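Local coordinates for protein FimX (Pseudomonas aeruginosa PAO1, PDB 3HVA), which acts as a c-di-GMP receptor carrying GGDEF and EAL domains, of which this chain is the GGDEF domain, at residues M31-Q36 and L99-T104; S45-I50 and D151-A156. All coordinates share one frame; numbering follows the deposited sequence.

Contact 1. Residues M31-Q36 and L99-T104; sequences MDAAVQ and LFKGKT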
loop_
_atom_site.group_PDB
_atom_site.type_symbol
_atom_site.label_atom_id
_atom_site.label_comp_id
_atom_site.label_asym_id
_atom_site.label_seq_id
_atom_site.Cartn_x
_atom_site.Cartn_y
_atom_site.Cartn_z
ATOM N N MET A 31 -4.993 -4.864 -11.274
ATOM C CA MET A 31 -6.294 -4.585 -10.677
ATOM C C MET A 31 -7.439 -5.015 -11.588
ATOM O O MET A 31 -8.320 -5.770 -11.175
ATOM C CB MET A 31 -6.427 -3.104 -10.325
ATOM C CG MET A 31 -5.993 -2.774 -8.911
ATOM S SD MET A 31 -6.924 -3.720 -7.688
ATOM C CE MET A 31 -8.557 -3.002 -7.848
ATOM N N ASP A 32 -7.424 -4.531 -12.826
ATOM C CA ASP A 32 -8.456 -4.890 -13.794
ATOM C C ASP A 32 -8.638 -6.399 -13.895
ATOM O O ASP A 32 -9.761 -6.893 -13.978
ATOM C CB ASP A 32 -8.130 -4.309 -15.170
ATOM C CG ASP A 32 -8.891 -3.030 -15.459
ATOM O OD1 ASP A 32 -9.913 -2.776 -14.787
ATOM O OD2 ASP A 32 -8.470 -2.285 -16.367
ATOM N N ALA A 33 -7.529 -7.131 -13.885
ATOM C CA ALA A 33 -7.580 -8.582 -14.026
ATOM C C ALA A 33 -8.143 -9.261 -12.781
ATOM O O ALA A 33 -8.866 -10.253 -12.882
ATOM C CB ALA A 33 -6.199 -9.131 -14.353
ATOM N N ALA A 34 -7.810 -8.728 -11.610
ATOM C CA ALA A 34 -8.243 -9.323 -10.350
ATOM C C ALA A 34 -9.740 -9.140 -10.120
ATOM O O ALA A 34 -10.375 -9.945 -9.439
ATOM C CB ALA A 34 -7.452 -8.748 -9.188
ATOM N N VAL A 35 -10.295 -8.074 -10.686
ATOM C CA VAL A 35 -11.725 -7.814 -10.587
ATOM C C VAL A 35 -12.497 -8.756 -11.501
ATOM O O VAL A 35 -13.533 -9.302 -11.117
ATOM C CB VAL A 35 -12.062 -6.364 -10.974
ATOM C CG1 VAL A 35 -13.569 -6.147 -10.961
ATOM C CG2 VAL A 35 -11.362 -5.389 -10.041
ATOM N N GLN A 36 -11.985 -8.940 -12.714
ATOM C CA GLN A 36 -12.604 -9.841 -13.676
ATOM C C GLN A 36 -12.662 -11.244 -13.084
ATOM O O GLN A 36 -13.666 -11.942 -13.215
ATOM C CB GLN A 36 -11.820 -9.840 -14.990
ATOM C CG GLN A 36 -12.682 -9.667 -16.236
ATOM C CD GLN A 36 -13.252 -10.971 -16.758
ATOM O OE1 GLN A 36 -12.532 -11.957 -16.920
ATOM N NE2 GLN A 36 -14.550 -10.979 -17.041
ATOM N N LEU A 99 -2.214 -5.595 -3.621
ATOM C CA LEU A 99 -3.321 -6.458 -3.997
ATOM C C LEU A 99 -3.072 -7.856 -3.446
ATOM O O LEU A 99 -2.032 -8.460 -3.710
ATOM C CB LEU A 99 -3.472 -6.501 -5.519
ATOM C CG LEU A 99 -4.624 -7.324 -6.100
ATOM C CD1 LEU A 99 -5.975 -6.759 -5.690
ATOM C CD2 LEU A 99 -4.508 -7.374 -7.611
ATOM N N PHE A 100 -4.020 -8.358 -2.662
ATOM C CA PHE A 100 -3.924 -9.705 -2.118
ATOM C C PHE A 100 -4.850 -10.637 -2.883
ATOM O O PHE A 100 -5.992 -10.860 -2.481
ATOM C CB PHE A 100 -4.284 -9.718 -0.630
ATOM C CG PHE A 100 -3.279 -9.027 0.247
ATOM C CD1 PHE A 100 -2.157 -9.702 0.701
ATOM C CD2 PHE A 100 -3.460 -7.707 0.628
ATOM C CE1 PHE A 100 -1.233 -9.073 1.513
ATOM C CE2 PHE A 100 -2.539 -7.073 1.440
ATOM C CZ PHE A 100 -1.423 -7.756 1.882
ATOM N N LYS A 101 -4.356 -11.182 -3.988
ATOM C CA LYS A 101 -5.172 -12.049 -4.825
ATOM C C LYS A 101 -5.549 -13.344 -4.111
ATOM O O LYS A 101 -4.692 -14.041 -3.566
ATOM C CB LYS A 101 -4.460 -12.346 -6.147
ATOM C CG LYS A 101 -4.152 -11.103 -6.961
ATOM C CD LYS A 101 -4.079 -11.421 -8.442
ATOM C CE LYS A 101 -3.924 -10.153 -9.264
ATOM N NZ LYS A 101 -4.023 -10.397 -10.729
ATOM N N GLY A 102 -6.841 -13.650 -4.106
ATOM C CA GLY A 102 -7.332 -14.885 -3.525
ATOM C C GLY A 102 -7.725 -14.780 -2.064
ATOM O O GLY A 102 -8.205 -15.748 -1.477
ATOM N N LYS A 103 -7.530 -13.604 -1.478
ATOM C CA LYS A 103 -7.814 -13.407 -0.064
ATOM C C LYS A 103 -8.907 -12.372 0.163
ATOM O O LYS A 103 -8.916 -11.316 -0.466
ATOM C CB LYS A 103 -6.551 -12.969 0.678
ATOM C CG LYS A 103 -5.486 -14.040 0.789
ATOM C CD LYS A 103 -4.193 -13.455 1.334
ATOM C CE LYS A 103 -3.080 -14.482 1.343
ATOM N NZ LYS A 103 -3.374 -15.628 2.245
ATOM N N THR A 104 -9.828 -12.687 1.066
ATOM C CA THR A 104 -10.792 -11.706 1.533
ATOM C C THR A 104 -10.033 -10.711 2.400
ATOM O O THR A 104 -8.932 -11.008 2.865
ATOM C CB THR A 104 -11.891 -12.368 2.373
ATOM O OG1 THR A 104 -11.346 -12.800 3.625
ATOM C CG2 THR A 104 -12.467 -13.565 1.638
#
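Leu99 reaches from its strand into the side of the helix between Met31 and Ala34. Its CB points at the helix without touching it, and with CG anti to the backbone N (chi1 -178°) the isobutyl group continues in that direction and forks just short of the helix. The two methyls then divide the work: CD1 of Leu99 rests on SD of Met31 at 3.8 Å, while CD2 of Leu99 meets CB of Ala34 at 3.6 Å. Met31 starts out pointing away from the strand, and the turn at chi2 (-58°) brings SD to face the leucine. This is helix-on-sheet packing in the alpha/beta core of the GGDEF domain: the axes of 31-36 and 99-101 approach to 10.2 Å at an angle of 36°, and the methyl of Ala34 also touches Leu142 of strand 135-142. Lys101, two residues further along on the same side, borders the contact. Extended beyond CG, it passes Ala34 with CE of Lys101 3.8 Å from CB of Ala34, and carries its ammonium toward Ala33 at the exposed edge. Lys101 is itself the second residue of a type II beta turn from Phe100 to Lys103, with Gly102 third at a positive phi, before OG1 of Thr104 caps the next helix by accepting from N of Gln107.

Contact 2. Residues S45-I50 and D151-A156; sequences STLAYI and DVMNRA
Strand 45-50 and helix 151-156 run in broadly the same direction, their axes 44° apart in angle and 8.3 Å at closest approach, and the backbones come nearest at Tyr49 and Ala156, whose CA atoms are 5.5 Å from each other. The alternation of the strand turns Leu47 and Tyr49 to the helix, and Thr46, Ala48 and Ile50 to the opposite face. Leu47 makes the wider set of contacts. Its CG lies anti to the backbone N (chi1 169°), which holds the branch out from the sheet, and the single methyl CD2 settles among Val152, Met153 and Ala156, residues of adjoining turns. That methyl of Leu47 is 3.5 Å from CB of Ala156 and 3.8 Å from SD of Met153; it also lies 3.7 Å from the carbonyl O of Val152, an oxygen already engaged by N of Ala156 within the helix. Met153 leaves the helix obliquely, and the bend at chi2 (-65°) delivers its sulfur to the leucine. Tyr49 approaches through the root of its side chain: CB of Tyr49 is 3.2 Å from O of Ala156 and 3.8 Å from CB of Ala156. The alanine's small side chain is consistent with so close a backbone approach. Further out, the Tyr49 ring stacks on His157 and meets Phe91 at a steep angle. Helix 24-41 closes the same side of the sheet, sending Met31 against both Leu47 and Met153, whereas helix 105-120 packs on the reverse face at Thr46 and Ala48.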
loop_
_atom_site.group_PDB
_atom_site.type_symbol
_atom_site.label_atom_id
_atom_site.label_comp_id
_atom_site.label_asym_id
_atom_site.label_seq_id
_atom_site.Cartn_x
_atom_site.Cartn_y
_atom_site.Cartn_z
ATOM N N SER A 45 -10.291 -11.029 -3.883
ATOM C CA SER A 45 -8.978 -10.447 -3.645
ATOM C C SER A 45 -9.139 -9.248 -2.726
ATOM O O SER A 45 -10.247 -8.754 -2.532
ATOM C CB SER A 45 -8.317 -10.021 -4.958
ATOM O OG SER A 45 -7.922 -11.145 -5.724
ATOM N N THR A 46 -8.036 -8.782 -2.155
ATOM C CA THR A 46 -8.081 -7.618 -1.284
ATOM C C THR A 46 -7.186 -6.505 -1.802
ATOM O O THR A 46 -6.042 -6.739 -2.189
ATOM C CB THR A 46 -7.672 -7.962 0.159
ATOM O OG1 THR A 46 -8.699 -8.749 0.771
ATOM C CG2 THR A 46 -7.473 -6.690 0.965
ATOM N N LEU A 47 -7.718 -5.291 -1.811
ATOM C CA LEU A 47 -6.939 -4.125 -2.185
ATOM C C LEU A 47 -6.564 -3.314 -0.953
ATOM O O LEU A 47 -7.430 -2.864 -0.203
ATOM C CB LEU A 47 -7.717 -3.247 -3.162
ATOM C CG LEU A 47 -7.093 -1.874 -3.414
ATOM C CD1 LEU A 47 -5.814 -1.997 -4.237
ATOM C CD2 LEU A 47 -8.091 -0.948 -4.091
ATOM N N ALA A 48 -5.265 -3.138 -0.746
ATOM C CA ALA A 48 -4.772 -2.289 0.328
ATOM C C ALA A 48 -4.288 -0.969 -0.257
ATOM O O ALA A 48 -3.505 -0.948 -1.206
ATOM C CB ALA A 48 -3.654 -2.983 1.089
ATOM N N TYR A 49 -4.778 0.129 0.306
ATOM C CA TYR A 49 -4.397 1.465 -0.128
ATOM C C TYR A 49 -3.577 2.091 0.997
ATOM O O TYR A 49 -4.116 2.442 2.046
ATOM C CB TYR A 49 -5.655 2.288 -0.411
ATOM C CG TYR A 49 -5.443 3.527 -1.250
ATOM C CD1 TYR A 49 -5.725 3.528 -2.611
ATOM C CD2 TYR A 49 -4.981 4.702 -0.677
ATOM C CE1 TYR A 49 -5.541 4.665 -3.377
ATOM C CE2 TYR A 49 -4.794 5.841 -1.433
ATOM C CZ TYR A 49 -5.075 5.817 -2.782
ATOM O OH TYR A 49 -4.890 6.951 -3.538
ATOM N N ILE A 50 -2.271 2.222 0.783
ATOM C CA ILE A 50 -1.365 2.582 1.870
ATOM C C ILE A 50 -0.826 4.010 1.794
ATOM O O ILE A 50 -0.154 4.383 0.835
ATOM C CB ILE A 50 -0.176 1.602 1.956
ATOM C CG1 ILE A 50 -0.674 0.156 1.896
ATOM C CG2 ILE A 50 0.624 1.844 3.225
ATOM C CD1 ILE A 50 0.433 -0.873 1.797
ATOM N N ASP A 151 -14.762 1.256 -8.435
ATOM C CA ASP A 151 -15.454 1.332 -7.153
ATOM C C ASP A 151 -14.569 0.783 -6.040
ATOM O O ASP A 151 -14.575 1.287 -4.918
ATOM C CB ASP A 151 -16.763 0.542 -7.208
ATOM C CG ASP A 151 -17.709 1.051 -8.279
ATOM O OD1 ASP A 151 -18.686 0.340 -8.597
ATOM O OD2 ASP A 151 -17.480 2.161 -8.805
ATOM N N VAL A 152 -13.811 -0.260 -6.363
ATOM C CA VAL A 152 -12.916 -0.886 -5.399
ATOM C C VAL A 152 -11.794 0.069 -5.023
ATOM O O VAL A 152 -11.522 0.289 -3.844
ATOM C CB VAL A 152 -12.309 -2.178 -5.960
ATOM C CG1 VAL A 152 -11.716 -3.012 -4.837
ATOM C CG2 VAL A 152 -13.369 -2.962 -6.712
ATOM N N MET A 153 -11.141 0.630 -6.036
ATOM C CA MET A 153 -10.115 1.638 -5.822
ATOM C C MET A 153 -10.658 2.747 -4.929
ATOM O O MET A 153 -10.052 3.096 -3.919
ATOM C CB MET A 153 -9.662 2.224 -7.159
ATOM C CG MET A 153 -9.097 1.204 -8.130
ATOM S SD MET A 153 -7.571 0.459 -7.529
ATOM C CE MET A 153 -6.675 1.919 -7.001
ATOM N N ASN A 154 -11.809 3.289 -5.311
ATOM C CA ASN A 154 -12.433 4.376 -4.566
ATOM C C ASN A 154 -12.581 4.077 -3.079
ATOM O O ASN A 154 -12.161 4.867 -2.233
ATOM C CB ASN A 154 -13.806 4.706 -5.150
ATOM C CG ASN A 154 -13.721 5.567 -6.391
ATOM O OD1 ASN A 154 -12.651 6.051 -6.756
ATOM N ND2 ASN A 154 -14.857 5.769 -7.043
ATOM N N ARG A 155 -13.185 2.934 -2.771
ATOM C CA ARG A 155 -13.474 2.562 -1.390
ATOM C C ARG A 155 -12.205 2.469 -0.546
ATOM O O ARG A 155 -12.166 2.964 0.580
ATOM C CB ARG A 155 -14.257 1.245 -1.347
ATOM C CG ARG A 155 -15.574 1.303 -2.115
ATOM C CD ARG A 155 -16.214 -0.070 -2.299
ATOM N NE ARG A 155 -17.292 -0.024 -3.283
ATOM C CZ ARG A 155 -18.234 -0.954 -3.413
ATOM N NH1 ARG A 155 -18.246 -2.011 -2.614
ATOM N NH2 ARG A 155 -19.173 -0.821 -4.342
ATOM N N ALA A 156 -11.169 1.842 -1.093
ATOM C CA ALA A 156 -9.898 1.708 -0.387
ATOM C C ALA A 156 -9.210 3.062 -0.274
ATOM O O ALA A 156 -8.512 3.340 0.702
ATOM C CB ALA A 156 -8.996 0.708 -1.093
#

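In the fold
Contacts 1 and 2, their centres 10 Å apart, are two patches of one helical layer on the same face of the central sheet: Met31 takes part in contact 1 and also reaches the helix of contact 2. That their strands adjoin is seen from Phe100 N, 2.6 Å from Thr46 O, a probable hydrogen bond; beyond it Lys103 O lies 2.9 Å from Thr46 OG1, and Ser45 OG bonds Gly102 N. In this family the GGDEF signature occupies the hairpin joining the strands equivalent to 87-90 and 95-101. Contact 1 lies at the end of strand 95-101 away from that hairpin; contact 2, though buried core packing, reaches the hairpin side through Tyr49.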